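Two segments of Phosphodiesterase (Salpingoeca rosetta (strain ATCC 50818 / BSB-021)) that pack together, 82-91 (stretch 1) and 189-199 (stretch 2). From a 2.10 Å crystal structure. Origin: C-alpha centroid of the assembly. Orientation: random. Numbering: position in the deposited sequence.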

# COMPACT_ATOMS: atom_id res chain seq x y z
N GLN A 82 12.22 14.48 -41.14
CA GLN A 82 13.47 14.95 -40.56
C GLN A 82 14.65 14.06 -40.95
O GLN A 82 15.79 14.53 -41.01
CB GLN A 82 13.36 15.02 -39.03
CG GLN A 82 12.60 16.24 -38.52
CD GLN A 82 13.35 17.54 -38.71
OE1 GLN A 82 14.56 17.61 -38.48
NE2 GLN A 82 12.64 18.57 -39.15
N PHE A 83 14.40 12.78 -41.23
CA PHE A 83 15.46 11.86 -41.62
C PHE A 83 15.30 11.32 -43.03
O PHE A 83 15.99 10.37 -43.40
CB PHE A 83 15.57 10.71 -40.61
CG PHE A 83 15.98 11.15 -39.24
CD1 PHE A 83 17.31 11.43 -38.96
CD2 PHE A 83 15.04 11.31 -38.23
CE1 PHE A 83 17.70 11.84 -37.70
CE2 PHE A 83 15.42 11.73 -36.97
CZ PHE A 83 16.75 11.99 -36.70
N ASN A 84 14.42 11.93 -43.84
CA ASN A 84 14.19 11.52 -45.23
C ASN A 84 13.95 10.02 -45.33
O ASN A 84 14.57 9.31 -46.12
CB ASN A 84 15.35 11.96 -46.12
CG ASN A 84 15.57 13.47 -46.11
OD1 ASN A 84 14.62 14.24 -45.97
ND2 ASN A 84 16.83 13.88 -46.25
N ILE A 85 13.05 9.53 -44.49
CA ILE A 85 12.80 8.09 -44.37
C ILE A 85 12.03 7.60 -45.59
O ILE A 85 11.00 8.16 -45.95
CB ILE A 85 12.04 7.78 -43.07
CG1 ILE A 85 12.97 7.88 -41.86
CG2 ILE A 85 11.38 6.42 -43.15
CD1 ILE A 85 12.27 7.71 -40.52
N ASP A 86 12.55 6.55 -46.22
CA ASP A 86 11.83 5.87 -47.30
C ASP A 86 10.64 5.14 -46.71
O ASP A 86 10.81 4.16 -45.96
CB ASP A 86 12.77 4.92 -48.03
CG ASP A 86 12.15 4.30 -49.27
OD1 ASP A 86 10.93 4.49 -49.51
OD2 ASP A 86 12.88 3.62 -50.02
N GLU A 87 9.43 5.59 -47.03
CA GLU A 87 8.23 5.01 -46.44
C GLU A 87 8.00 3.57 -46.87
O GLU A 87 7.29 2.83 -46.18
CB GLU A 87 7.01 5.87 -46.78
CG GLU A 87 6.89 7.11 -45.91
CD GLU A 87 5.85 8.08 -46.42
OE1 GLU A 87 4.65 7.82 -46.24
OE2 GLU A 87 6.25 9.12 -47.00
N LYS A 88 8.59 3.15 -47.99
CA LYS A 88 8.55 1.73 -48.35
C LYS A 88 9.44 0.90 -47.44
O LYS A 88 9.11 -0.25 -47.13
CB LYS A 88 8.94 1.54 -49.82
CG LYS A 88 8.05 2.29 -50.79
CD LYS A 88 8.26 1.82 -52.22
CE LYS A 88 9.72 1.94 -52.63
NZ LYS A 88 10.21 3.34 -52.54
N LYS A 89 10.57 1.46 -47.00
CA LYS A 89 11.42 0.75 -46.05
C LYS A 89 10.81 0.77 -44.66
O LYS A 89 10.92 -0.22 -43.92
CB LYS A 89 12.82 1.36 -46.03
CG LYS A 89 13.54 1.26 -47.37
CD LYS A 89 15.01 1.62 -47.24
CE LYS A 89 15.72 1.47 -48.57
NZ LYS A 89 17.20 1.58 -48.43
N LEU A 90 10.16 1.88 -44.28
CA LEU A 90 9.47 1.92 -42.99
C LEU A 90 8.39 0.86 -42.91
O LEU A 90 8.28 0.15 -41.90
CB LEU A 90 8.88 3.31 -42.77
CG LEU A 90 8.04 3.48 -41.50
CD1 LEU A 90 8.91 3.40 -40.25
CD2 LEU A 90 7.25 4.79 -41.53
N ARG A 91 7.59 0.70 -43.97
CA ARG A 91 6.54 -0.30 -43.96
C ARG A 91 7.11 -1.71 -44.02
O ARG A 91 6.56 -2.64 -43.40
CB ARG A 91 5.56 -0.06 -45.11
CG ARG A 91 4.79 1.24 -44.97
CD ARG A 91 3.85 1.48 -46.14
NE ARG A 91 3.07 2.70 -45.97
CZ ARG A 91 1.95 2.76 -45.25
NH1 ARG A 91 1.48 1.68 -44.65
NH2 ARG A 91 1.30 3.92 -45.14
N GLU A 189 19.25 -4.55 -41.91
CA GLU A 189 18.98 -5.16 -43.20
C GLU A 189 18.67 -4.07 -44.23
O GLU A 189 18.07 -3.04 -43.91
CB GLU A 189 17.83 -6.16 -43.09
CG GLU A 189 17.66 -7.06 -44.30
CD GLU A 189 16.79 -6.43 -45.37
OE1 GLU A 189 16.94 -6.78 -46.55
OE2 GLU A 189 15.96 -5.56 -45.02
N LYS A 190 19.08 -4.32 -45.48
CA LYS A 190 19.09 -3.26 -46.50
C LYS A 190 17.68 -2.76 -46.80
O LYS A 190 17.43 -1.55 -46.81
CB LYS A 190 19.76 -3.77 -47.77
N GLY A 191 16.75 -3.67 -47.07
CA GLY A 191 15.38 -3.28 -47.40
C GLY A 191 14.58 -2.77 -46.22
O GLY A 191 13.48 -2.23 -46.43
N CYS A 192 15.08 -2.92 -45.00
CA CYS A 192 14.40 -2.44 -43.81
C CYS A 192 15.17 -1.32 -43.12
O CYS A 192 14.77 -0.89 -42.02
CB CYS A 192 14.16 -3.59 -42.82
SG CYS A 192 13.14 -4.94 -43.49
N ASN A 193 16.24 -0.82 -43.73
CA ASN A 193 17.09 0.17 -43.08
C ASN A 193 16.42 1.53 -43.03
O ASN A 193 16.61 2.37 -43.93
CB ASN A 193 18.44 0.27 -43.80
CG ASN A 193 19.52 0.86 -42.92
OD1 ASN A 193 19.22 1.49 -41.90
ND2 ASN A 193 20.77 0.67 -43.31
N VAL A 194 15.65 1.78 -41.97
CA VAL A 194 14.98 3.06 -41.79
C VAL A 194 15.91 4.14 -41.28
O VAL A 194 15.55 5.33 -41.31
CB VAL A 194 13.78 2.89 -40.83
CG1 VAL A 194 14.23 3.00 -39.38
CG2 VAL A 194 12.69 3.89 -41.14
N VAL A 195 17.11 3.78 -40.82
CA VAL A 195 18.09 4.75 -40.34
C VAL A 195 19.25 4.91 -41.32
O VAL A 195 20.33 5.34 -40.93
CB VAL A 195 18.59 4.36 -38.93
CG1 VAL A 195 17.44 4.35 -37.94
CG2 VAL A 195 19.29 3.01 -38.96
N GLU A 196 19.02 4.58 -42.59
CA GLU A 196 20.10 4.61 -43.58
C GLU A 196 20.67 6.00 -43.80
O GLU A 196 21.82 6.13 -44.23
CB GLU A 196 19.60 4.04 -44.91
CG GLU A 196 18.45 4.84 -45.52
CD GLU A 196 17.89 4.20 -46.78
OE1 GLU A 196 18.55 3.29 -47.33
OE2 GLU A 196 16.79 4.61 -47.21
N ASN A 197 19.90 7.06 -43.51
CA ASN A 197 20.35 8.42 -43.79
C ASN A 197 21.03 9.09 -42.61
O ASN A 197 21.43 10.26 -42.73
CB ASN A 197 19.17 9.27 -44.27
CG ASN A 197 18.65 8.84 -45.63
OD1 ASN A 197 19.42 8.38 -46.48
ND2 ASN A 197 17.35 8.98 -45.84
N LEU A 198 21.16 8.41 -41.48
CA LEU A 198 21.88 8.97 -40.34
C LEU A 198 23.38 8.89 -40.57
O LEU A 198 23.88 7.94 -41.17
CB LEU A 198 21.51 8.23 -39.05
CG LEU A 198 20.22 8.61 -38.32
CD1 LEU A 198 18.99 8.23 -39.13
CD2 LEU A 198 20.17 7.95 -36.95
N ASP A 199 24.10 9.89 -40.07
CA ASP A 199 25.56 9.88 -40.18
C ASP A 199 26.14 9.06 -39.02
O ASP A 199 25.41 8.46 -38.23
CB ASP A 199 26.11 11.30 -40.23
CG ASP A 199 25.75 12.14 -39.01
OD1 ASP A 199 25.96 11.67 -37.87
OD2 ASP A 199 25.29 13.28 -39.19
O HOH W 1 17.07 7.31 -42.75
O HOH W 2 14.95 5.12 -45.09

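The shortest polar contact between the stretches is a salt bridge. Lys89, its CA-to-CB bond pointing toward stretch 2, runs out with chi2 to chi4 all t, and its NZ meets Glu196 OE1 at 2.4 Å, a very short hydrogen bond. The CA-to-CB bond of Glu196 points sideways to stretch 1, but with chi1 p and chi2 t its carboxylate comes nearer. A long aliphatic chain suits Lys89's position: CG lies 3.6 Å from Gly191 O and CD 3.8 Å from Asn193 O, so the methylenes pass along the backbone before the charge is paired. Lys89 has more area covered by the other stretch (118 Å²) than any other residue here.

Apolar contacts form two groups. Val194 CG2 packs against Ile85 CG2 at 3.5 Å and Leu90 CD1 at 3.9 Å; all three residues are buried, as befits branched hydrocarbon side chains. In the second group, Leu198 CD1 approaches Phe83 CD1 at 3.6 Å, obliquely to the ring.

Side-chain-to-backbone bonding and water complete the contact. Asn197 ND2 donates to Phe83 O (3.1 Å, 165°), using an amide to satisfy a carbonyl just past a helix. Water 1 accepts from Asn197 N (2.9 Å) and donates to Val194 O (2.9 Å) and, weakly, Phe83 O (3.3 Å). Water 2 accepts from Asp86 N (3.0 Å) and donates to Glu196 OE2 (2.9 Å), bridging the stretches beside the salt bridge. Altogether 544 Å² is buried, both sides summed.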